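Local structure of alpha-/beta-galactoside alpha-2,3-sialyltransferase (Photobacterium phosphoreum, 2ZWI) at residues 83-97 / 152-166. The protein probably transfers sialic acid to galactose-terminated acceptors through an alpha-2,3 linkage, and binds cytidine-5'-monophosphate and a zinc ion. Numbering follows the deposited sequence.
Sequences TLWAVDVVNIIKSIE and FDNSIENIYGFSQLY
Phe152, Tyr166 and Thr83 bury the most surface where helix 86-98, which follows strand 74-82 of the parallel N-terminal sheet in this GT-B glycosyltransferase, receives residues 152-166, the connection leading to strand 168-172 of the same sheet. Phe152 has CG anti to its backbone N (chi1 -177°), which turns one ring face to Val90. Val90 CG2 sits 4.0 Å from the centroid of that ring, 19° off the normal, a CH-pi contact. The same methyl meets the Phe162 ring in plane at its edge, with Val90 CG2 to Phe162 CZ at 3.6 Å, so one methyl touches two aromatic rings, the face of one and the edge of the other. Ala86 CB touches both rings as well, at 3.9 Å from CE2 of Phe152 and from CE2 of Phe162.

Thr83 points its CG2 over a face of the Tyr160 ring, a second CH-pi contact, while its carbonyl O packs against Ile159 CB; the Tyr160 hydroxyl itself is bonded to Asp111. One residue on from Thr83, Leu84 O accepts from Asn154 ND2 at 3.0 Å, a nearly straight bond (163°) close to the amide plane. Arg119 bonds Asn154 OD1, so both ends of the amide are held and its rotation is fixed.

Further along the helix, Ile93 CG2 packs 3.7 Å from Tyr166 CZ. Beyond it, Tyr166 OH donates to Glu97 OE2 at 2.6 Å, approaching the anti lone pair of that oxygen.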
loop_
_atom_site.group_PDB
_atom_site.type_symbol
_atom_site.label_atom_id
_atom_site.label_comp_id
_atom_site.label_asym_id
_atom_site.label_seq_id
_atom_site.Cartn_x
_atom_site.Cartn_y
_atom_site.Cartn_z
ATOM N N THR A 83 1.066 -8.126 -2.446
ATOM C CA THR A 83 1.027 -9.263 -1.519
ATOM C C THR A 83 -0.387 -9.865 -1.356
ATOM O O THR A 83 -0.561 -11.060 -1.532
ATOM C CB THR A 83 1.645 -8.894 -0.152
ATOM O OG1 THR A 83 2.916 -8.262 -0.368
ATOM C CG2 THR A 83 1.851 -10.134 0.699
ATOM N N LEU A 84 -1.390 -9.040 -1.051
ATOM C CA LEU A 84 -2.761 -9.536 -0.932
ATOM C C LEU A 84 -3.187 -10.278 -2.212
ATOM O O LEU A 84 -3.835 -11.312 -2.157
ATOM C CB LEU A 84 -3.733 -8.381 -0.652
ATOM C CG LEU A 84 -5.195 -8.739 -0.338
ATOM C CD1 LEU A 84 -5.285 -9.573 0.946
ATOM C CD2 LEU A 84 -6.011 -7.468 -0.227
ATOM N N TRP A 85 -2.798 -9.723 -3.356
ATOM C CA TRP A 85 -3.135 -10.262 -4.662
ATOM C C TRP A 85 -1.999 -11.103 -5.240
ATOM O O TRP A 85 -1.738 -11.085 -6.444
ATOM C CB TRP A 85 -3.514 -9.110 -5.596
ATOM C CG TRP A 85 -4.780 -8.442 -5.160
ATOM C CD1 TRP A 85 -4.915 -7.189 -4.629
ATOM C CD2 TRP A 85 -6.090 -9.017 -5.175
ATOM N NE1 TRP A 85 -6.236 -6.940 -4.336
ATOM C CE2 TRP A 85 -6.976 -8.048 -4.661
ATOM C CE3 TRP A 85 -6.602 -10.257 -5.587
ATOM C CZ2 TRP A 85 -8.348 -8.278 -4.547
ATOM C CZ3 TRP A 85 -7.967 -10.488 -5.479
ATOM C CH2 TRP A 85 -8.826 -9.501 -4.962
ATOM N N ALA A 86 -1.331 -11.857 -4.372
ATOM C CA ALA A 86 -0.264 -12.764 -4.804
ATOM C C ALA A 86 -0.751 -13.718 -5.904
ATOM O O ALA A 86 0.054 -14.235 -6.671
ATOM C CB ALA A 86 0.279 -13.559 -3.614
ATOM N N VAL A 87 -2.064 -13.941 -5.977
ATOM C CA VAL A 87 -2.651 -14.778 -7.046
ATOM C C VAL A 87 -2.203 -14.337 -8.451
ATOM O O VAL A 87 -1.981 -15.176 -9.326
ATOM C CB VAL A 87 -4.220 -14.843 -6.972
ATOM C CG1 VAL A 87 -4.850 -13.500 -7.306
ATOM C CG2 VAL A 87 -4.771 -15.952 -7.889
ATOM N N ASP A 88 -2.079 -13.030 -8.668
ATOM C CA ASP A 88 -1.614 -12.531 -9.957
ATOM C C ASP A 88 -0.180 -12.978 -10.239
ATOM O O ASP A 88 0.117 -13.403 -11.347
ATOM C CB ASP A 88 -1.746 -11.010 -10.047
ATOM C CG ASP A 88 -3.192 -10.543 -9.988
ATOM O OD1 ASP A 88 -3.416 -9.419 -9.513
ATOM O OD2 ASP A 88 -4.104 -11.288 -10.415
ATOM N N VAL A 89 0.707 -12.908 -9.245
ATOM C CA VAL A 89 2.069 -13.417 -9.475
ATOM C C VAL A 89 2.124 -14.954 -9.582
ATOM O O VAL A 89 2.900 -15.478 -10.371
ATOM C CB VAL A 89 3.216 -12.735 -8.592
ATOM C CG1 VAL A 89 2.694 -11.659 -7.651
ATOM C CG2 VAL A 89 4.142 -13.745 -7.917
ATOM N N VAL A 90 1.265 -15.660 -8.848
ATOM C CA VAL A 90 1.107 -17.120 -9.031
ATOM C C VAL A 90 0.872 -17.496 -10.508
ATOM O O VAL A 90 1.535 -18.388 -11.052
ATOM C CB VAL A 90 -0.048 -17.701 -8.155
ATOM C CG1 VAL A 90 -0.350 -19.154 -8.542
ATOM C CG2 VAL A 90 0.302 -17.617 -6.669
ATOM N N ASN A 91 -0.062 -16.803 -11.154
ATOM C CA ASN A 91 -0.390 -17.079 -12.551
ATOM C C ASN A 91 0.731 -16.703 -13.530
ATOM O O ASN A 91 0.887 -17.336 -14.572
ATOM C CB ASN A 91 -1.710 -16.405 -12.929
ATOM C CG ASN A 91 -2.914 -17.227 -12.513
ATOM O OD1 ASN A 91 -3.318 -18.153 -13.224
ATOM N ND2 ASN A 91 -3.493 -16.903 -11.352
ATOM N N ILE A 92 1.512 -15.680 -13.179
ATOM C CA ILE A 92 2.707 -15.343 -13.943
ATOM C C ILE A 92 3.776 -16.434 -13.769
ATOM O O ILE A 92 4.342 -16.910 -14.760
ATOM C CB ILE A 92 3.241 -13.913 -13.606
ATOM C CG1 ILE A 92 2.219 -12.850 -14.041
ATOM C CG2 ILE A 92 4.601 -13.662 -14.299
ATOM C CD1 ILE A 92 2.318 -11.485 -13.301
ATOM N N ILE A 93 4.022 -16.859 -12.527
ATOM C CA ILE A 93 4.963 -17.964 -12.266
ATOM C C ILE A 93 4.557 -19.257 -12.997
ATOM O O ILE A 93 5.389 -19.915 -13.634
ATOM C CB ILE A 93 5.132 -18.268 -10.749
ATOM C CG1 ILE A 93 5.723 -17.062 -9.993
ATOM C CG2 ILE A 93 6.030 -19.485 -10.556
ATOM C CD1 ILE A 93 5.658 -17.189 -8.437
ATOM N N LYS A 94 3.284 -19.624 -12.866
ATOM C CA LYS A 94 2.696 -20.765 -13.571
ATOM C C LYS A 94 3.044 -20.752 -15.073
ATOM O O LYS A 94 3.502 -21.756 -15.617
ATOM C CB LYS A 94 1.173 -20.760 -13.343
ATOM C CG LYS A 94 0.368 -21.902 -13.988
ATOM C CD LYS A 94 -0.819 -22.269 -13.078
ATOM C CE LYS A 94 -2.140 -21.646 -13.505
ATOM N NZ LYS A 94 -3.126 -22.721 -13.929
ATOM N N SER A 95 2.862 -19.601 -15.720
ATOM C CA SER A 95 3.086 -19.471 -17.163
ATOM C C SER A 95 4.565 -19.629 -17.539
ATOM O O SER A 95 4.888 -20.311 -18.513
ATOM C CB SER A 95 2.537 -18.139 -17.675
ATOM O OG SER A 95 1.180 -17.965 -17.294
ATOM N N ILE A 96 5.453 -19.006 -16.763
ATOM C CA ILE A 96 6.910 -19.145 -16.947
ATOM C C ILE A 96 7.399 -20.595 -16.776
ATOM O O ILE A 96 8.124 -21.114 -17.642
ATOM C CB ILE A 96 7.711 -18.217 -15.982
ATOM C CG1 ILE A 96 7.405 -16.743 -16.259
ATOM C CG2 ILE A 96 9.221 -18.490 -16.085
ATOM C CD1 ILE A 96 7.919 -15.802 -15.188
ATOM N N GLU A 97 7.023 -21.227 -15.660
ATOM C CA GLU A 97 7.419 -22.614 -15.344
ATOM C C GLU A 97 6.923 -23.631 -16.376
ATOM O O GLU A 97 7.636 -24.592 -16.696
ATOM C CB GLU A 97 6.914 -23.041 -13.956
ATOM C CG GLU A 97 7.433 -22.214 -12.766
ATOM C CD GLU A 97 8.857 -22.570 -12.335
ATOM O OE1 GLU A 97 9.599 -23.215 -13.120
ATOM O OE2 GLU A 97 9.241 -22.200 -11.197
ATOM N N PHE A 152 -5.715 -20.617 -5.510
ATOM C CA PHE A 152 -4.850 -19.953 -4.542
ATOM C C PHE A 152 -5.653 -19.215 -3.472
ATOM O O PHE A 152 -6.393 -18.273 -3.772
ATOM C CB PHE A 152 -3.841 -19.017 -5.226
ATOM C CG PHE A 152 -2.884 -18.356 -4.261
ATOM C CD1 PHE A 152 -1.777 -19.052 -3.771
ATOM C CD2 PHE A 152 -3.109 -17.051 -3.819
ATOM C CE1 PHE A 152 -0.894 -18.452 -2.869
ATOM C CE2 PHE A 152 -2.242 -16.449 -2.919
ATOM C CZ PHE A 152 -1.133 -17.154 -2.440
ATOM N N ASP A 153 -5.495 -19.655 -2.229
ATOM C CA ASP A 153 -6.100 -18.991 -1.077
ATOM C C ASP A 153 -5.128 -17.950 -0.522
ATOM O O ASP A 153 -4.027 -18.296 -0.106
ATOM C CB ASP A 153 -6.444 -20.016 0.008
ATOM C CG ASP A 153 -7.192 -19.396 1.178
ATOM O OD1 ASP A 153 -7.079 -19.927 2.308
ATOM O OD2 ASP A 153 -7.890 -18.373 0.967
ATOM N N ASN A 154 -5.529 -16.681 -0.530
ATOM C CA ASN A 154 -4.636 -15.612 -0.086
ATOM C C ASN A 154 -4.588 -15.425 1.445
ATOM O O ASN A 154 -4.680 -14.314 1.971
ATOM C CB ASN A 154 -4.869 -14.311 -0.864
ATOM C CG ASN A 154 -6.218 -13.682 -0.592
ATOM O OD1 ASN A 154 -7.089 -14.266 0.052
ATOM N ND2 ASN A 154 -6.383 -12.462 -1.062
ATOM N N SER A 155 -4.449 -16.539 2.149
ATOM C CA SER A 155 -4.287 -16.531 3.594
ATOM C C SER A 155 -2.888 -15.998 3.932
ATOM O O SER A 155 -2.009 -15.964 3.071
ATOM C CB SER A 155 -4.452 -17.953 4.123
ATOM O OG SER A 155 -3.462 -18.787 3.544
ATOM N N ILE A 156 -2.692 -15.584 5.182
ATOM C CA ILE A 156 -1.402 -15.052 5.638
ATOM C C ILE A 156 -0.227 -15.987 5.364
ATOM O O ILE A 156 0.797 -15.566 4.803
ATOM C CB ILE A 156 -1.446 -14.665 7.144
ATOM C CG1 ILE A 156 -1.976 -13.245 7.303
ATOM C CG2 ILE A 156 -0.051 -14.804 7.810
ATOM C CD1 ILE A 156 -1.365 -12.199 6.331
ATOM N N GLU A 157 -0.385 -17.255 5.740
ATOM C CA GLU A 157 0.682 -18.241 5.575
ATOM C C GLU A 157 1.096 -18.445 4.104
ATOM O O GLU A 157 2.260 -18.748 3.816
ATOM C CB GLU A 157 0.313 -19.566 6.265
ATOM C CG GLU A 157 -0.900 -20.328 5.677
ATOM C CD GLU A 157 -2.241 -19.938 6.286
ATOM O OE1 GLU A 157 -2.375 -18.847 6.894
ATOM O OE2 GLU A 157 -3.186 -20.734 6.142
ATOM N N ASN A 158 0.147 -18.265 3.186
ATOM C CA ASN A 158 0.393 -18.428 1.747
ATOM C C ASN A 158 1.031 -17.212 1.111
ATOM O O ASN A 158 2.080 -17.323 0.471
ATOM C CB ASN A 158 -0.909 -18.777 1.006
ATOM C CG ASN A 158 -1.354 -20.210 1.255
ATOM O OD1 ASN A 158 -0.632 -20.995 1.857
ATOM N ND2 ASN A 158 -2.545 -20.556 0.777
ATOM N N ILE A 159 0.401 -16.054 1.291
ATOM C CA ILE A 159 0.904 -14.812 0.688
ATOM C C ILE A 159 2.283 -14.423 1.231
ATOM O O ILE A 159 3.102 -13.911 0.482
ATOM C CB ILE A 159 -0.126 -13.651 0.748
ATOM C CG1 ILE A 159 -0.344 -13.150 2.186
ATOM C CG2 ILE A 159 -1.447 -14.093 0.118
ATOM C CD1 ILE A 159 -1.329 -11.990 2.298
ATOM N N TYR A 160 2.549 -14.710 2.509
ATOM C CA TYR A 160 3.892 -14.496 3.061
ATOM C C TYR A 160 4.804 -15.738 3.010
ATOM O O TYR A 160 5.843 -15.787 3.691
ATOM C CB TYR A 160 3.826 -13.900 4.480
ATOM C CG TYR A 160 3.391 -12.445 4.525
ATOM C CD1 TYR A 160 4.225 -11.433 4.043
ATOM C CD2 TYR A 160 2.155 -12.078 5.059
ATOM C CE1 TYR A 160 3.834 -10.086 4.077
ATOM C CE2 TYR A 160 1.760 -10.736 5.116
ATOM C CZ TYR A 160 2.608 -9.744 4.619
ATOM O OH TYR A 160 2.225 -8.417 4.659
ATOM N N GLY A 161 4.442 -16.728 2.189
ATOM C CA GLY A 161 5.139 -18.012 2.213
ATOM C C GLY A 161 5.966 -18.362 0.987
ATOM O O GLY A 161 6.444 -19.497 0.874
ATOM N N PHE A 162 6.153 -17.398 0.084
ATOM C CA PHE A 162 6.823 -17.652 -1.205
ATOM C C PHE A 162 8.344 -17.796 -1.116
ATOM O O PHE A 162 8.950 -18.414 -2.001
ATOM C CB PHE A 162 6.492 -16.552 -2.228
ATOM C CG PHE A 162 5.130 -16.675 -2.856
ATOM C CD1 PHE A 162 4.997 -17.099 -4.175
ATOM C CD2 PHE A 162 3.977 -16.339 -2.134
ATOM C CE1 PHE A 162 3.738 -17.212 -4.772
ATOM C CE2 PHE A 162 2.712 -16.440 -2.718
ATOM C CZ PHE A 162 2.587 -16.876 -4.037
ATOM N N SER A 163 8.972 -17.221 -0.082
ATOM C CA SER A 163 10.439 -17.355 0.064
ATOM C C SER A 163 10.889 -18.818 0.286
ATOM O O SER A 163 12.078 -19.141 0.154
ATOM C CB SER A 163 10.991 -16.421 1.146
ATOM O OG SER A 163 10.765 -16.939 2.452
ATOM N N GLN A 164 9.930 -19.690 0.609
ATOM C CA GLN A 164 10.170 -21.135 0.651
ATOM C C GLN A 164 10.426 -21.717 -0.741
ATOM O O GLN A 164 11.030 -22.780 -0.870
ATOM C CB GLN A 164 8.979 -21.856 1.307
ATOM C CG GLN A 164 8.740 -21.459 2.763
ATOM C CD GLN A 164 7.420 -21.981 3.327
ATOM O OE1 GLN A 164 7.412 -22.834 4.212
ATOM N NE2 GLN A 164 6.299 -21.466 2.819
ATOM N N LEU A 165 9.969 -21.017 -1.779
ATOM C CA LEU A 165 10.024 -21.538 -3.149
ATOM C C LEU A 165 10.966 -20.785 -4.073
ATOM O O LEU A 165 11.578 -21.393 -4.960
ATOM C CB LEU A 165 8.629 -21.555 -3.782
ATOM C CG LEU A 165 7.576 -22.601 -3.397
ATOM C CD1 LEU A 165 8.150 -24.007 -3.468
ATOM C CD2 LEU A 165 7.009 -22.320 -2.032
ATOM N N TYR A 166 11.043 -19.465 -3.895
ATOM C CA TYR A 166 11.815 -18.592 -4.769
ATOM C C TYR A 166 12.538 -17.527 -3.943
ATOM O O TYR A 166 12.091 -17.196 -2.838
ATOM C CB TYR A 166 10.889 -17.891 -5.787
ATOM C CG TYR A 166 10.106 -18.846 -6.668
ATOM C CD1 TYR A 166 8.844 -19.296 -6.287
ATOM C CD2 TYR A 166 10.635 -19.301 -7.876
ATOM C CE1 TYR A 166 8.122 -20.185 -7.090
ATOM C CE2 TYR A 166 9.925 -20.195 -8.690
ATOM C CZ TYR A 166 8.669 -20.627 -8.284
ATOM O OH TYR A 166 7.961 -21.502 -9.070
#